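Local coordinates for HTH tetR-type domain-containing protein (Streptomyces coelicolor A3, PDB 3IUV) that probably binds DNA as a transcriptional regulator of the TetR family, its precise function being unknown, at residues Arg11-Ile16 with Leu62-Glu67. Residues are numbered along the deposited sequence; the frame is centred on the assembly and turned at random.
Sequences RRQRII and LRQANE
The carboxamides of Gln13 and Gln64 lie nearly coplanar, their planes 10° apart, with Gln64 OE1 in the amide plane of Gln13, while the two side chains themselves cross at about a right angle. Nearby, Ile16 CD1 sits over one face of the Arg12 guanidinium, toward its rim. Gln13 NE2 gives a hydrogen bond of 2.9 Å to Gln64 OE1, nearly straight at 172° and lying in the carbonyl plane, on a lone pair of the acceptor. Gln13 reaches this position with CG anti to its backbone N (chi1 -172°) and a bend at chi2. Ile16 rests its CG2 methyl against Gln64 OE1 at 4.0 Å, a van der Waals touch on a polar atom. Asp17 takes a hydrogen bond from each glutamine NE2, which probably helps set how both amides are turned. With Gln13 cut back to an alanine, Gln64 OE1 would probably lose this donor and Asp17 OD2 one of its partners. The contact joins helix 11-24, which precedes the predicted helix-turn-helix, to helix 54-73, which also packs on helix 121-139 through Leu62, Asn66 and the Arg63-Glu127 salt bridge. With just 110 Å² buried, the link is mainly polar, a neutral amide pair whose N-H groups also face a carboxylate that is probably ionised.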
# COMPACT_ATOMS: atom_id res chain seq x y z
N ARG A 11 -4.85 -18.47 25.47
CA ARG A 11 -6.13 -17.82 25.50
C ARG A 11 -6.04 -16.62 24.56
O ARG A 11 -6.81 -16.51 23.61
CB ARG A 11 -6.45 -17.35 26.91
CG ARG A 11 -7.15 -16.01 26.94
CD ARG A 11 -8.64 -16.11 26.67
NE ARG A 11 -8.99 -17.31 25.90
CZ ARG A 11 -9.73 -18.30 26.38
NH1 ARG A 11 -10.21 -18.26 27.61
NH2 ARG A 11 -9.99 -19.34 25.61
N ARG A 12 -5.06 -15.75 24.81
CA ARG A 12 -4.97 -14.48 24.10
C ARG A 12 -4.50 -14.64 22.65
O ARG A 12 -4.76 -13.79 21.79
CB ARG A 12 -4.09 -13.48 24.87
CG ARG A 12 -2.63 -13.41 24.46
CD ARG A 12 -2.01 -12.03 24.79
NE ARG A 12 -1.02 -11.63 23.78
CZ ARG A 12 -0.74 -10.37 23.43
NH1 ARG A 12 0.18 -10.12 22.50
NH2 ARG A 12 -1.37 -9.35 23.99
N GLN A 13 -3.81 -15.74 22.38
CA GLN A 13 -3.39 -16.04 21.03
C GLN A 13 -4.59 -16.40 20.18
O GLN A 13 -4.76 -15.90 19.06
CB GLN A 13 -2.43 -17.23 21.07
CG GLN A 13 -1.76 -17.51 19.73
CD GLN A 13 -0.97 -16.33 19.23
OE1 GLN A 13 -0.25 -15.67 20.00
NE2 GLN A 13 -1.08 -16.04 17.94
N ARG A 14 -5.42 -17.30 20.71
CA ARG A 14 -6.62 -17.73 20.01
C ARG A 14 -7.37 -16.50 19.61
O ARG A 14 -7.90 -16.41 18.50
CB ARG A 14 -7.50 -18.57 20.92
CG ARG A 14 -7.06 -20.02 21.06
CD ARG A 14 -7.95 -20.73 22.06
NE ARG A 14 -9.35 -20.34 21.89
CZ ARG A 14 -10.34 -20.79 22.65
NH1 ARG A 14 -10.08 -21.63 23.63
NH2 ARG A 14 -11.59 -20.39 22.44
N ILE A 15 -7.42 -15.54 20.54
CA ILE A 15 -8.11 -14.28 20.30
C ILE A 15 -7.50 -13.49 19.12
O ILE A 15 -8.19 -13.19 18.14
CB ILE A 15 -8.21 -13.42 21.60
CG1 ILE A 15 -9.23 -14.04 22.57
CG2 ILE A 15 -8.54 -11.94 21.28
CD1 ILE A 15 -9.38 -13.33 23.89
N ILE A 16 -6.21 -13.19 19.21
CA ILE A 16 -5.50 -12.46 18.16
C ILE A 16 -5.65 -13.14 16.80
O ILE A 16 -5.89 -12.48 15.78
CB ILE A 16 -4.03 -12.35 18.49
CG1 ILE A 16 -3.86 -11.47 19.73
CG2 ILE A 16 -3.26 -11.81 17.30
CD1 ILE A 16 -2.44 -11.39 20.22
N LEU A 62 -1.67 -6.84 14.36
CA LEU A 62 -0.65 -6.55 13.37
C LEU A 62 0.77 -6.89 13.85
O LEU A 62 1.50 -7.61 13.17
CB LEU A 62 -0.73 -5.10 12.92
CG LEU A 62 0.32 -4.72 11.89
CD1 LEU A 62 1.65 -4.39 12.56
CD2 LEU A 62 0.50 -5.83 10.86
N ARG A 63 1.16 -6.34 14.99
CA ARG A 63 2.50 -6.60 15.51
C ARG A 63 2.86 -8.08 15.36
O ARG A 63 4.04 -8.41 15.21
CB ARG A 63 2.61 -6.15 16.98
CG ARG A 63 4.03 -6.16 17.57
CD ARG A 63 4.14 -5.17 18.73
NE ARG A 63 4.12 -3.78 18.27
CZ ARG A 63 3.66 -2.76 18.99
NH1 ARG A 63 3.18 -2.95 20.21
NH2 ARG A 63 3.69 -1.53 18.47
N GLN A 64 1.86 -8.95 15.38
CA GLN A 64 2.07 -10.37 15.11
C GLN A 64 2.48 -10.56 13.66
O GLN A 64 3.46 -11.25 13.37
CB GLN A 64 0.83 -11.21 15.40
CG GLN A 64 0.85 -12.55 14.66
CD GLN A 64 0.14 -13.67 15.41
OE1 GLN A 64 0.17 -13.73 16.65
NE2 GLN A 64 -0.49 -14.57 14.66
N ALA A 65 1.72 -9.97 12.74
CA ALA A 65 2.13 -9.94 11.34
C ALA A 65 3.59 -9.51 11.28
O ALA A 65 4.45 -10.28 10.85
CB ALA A 65 1.27 -9.00 10.55
N ASN A 66 3.85 -8.27 11.72
CA ASN A 66 5.22 -7.76 11.85
C ASN A 66 6.24 -8.76 12.42
O ASN A 66 7.38 -8.78 11.97
CB ASN A 66 5.26 -6.47 12.68
CG ASN A 66 4.87 -5.25 11.88
OD1 ASN A 66 4.70 -5.32 10.66
ND2 ASN A 66 4.73 -4.11 12.57
N GLU A 67 5.86 -9.57 13.40
CA GLU A 67 6.80 -10.56 13.95
C GLU A 67 6.96 -11.79 13.06
O GLU A 67 8.00 -12.45 13.09
CB GLU A 67 6.42 -10.94 15.38
CG GLU A 67 6.60 -9.79 16.37
CD GLU A 67 6.02 -10.07 17.75
OE1 GLU A 67 6.08 -9.17 18.61
OE2 GLU A 67 5.51 -11.20 17.97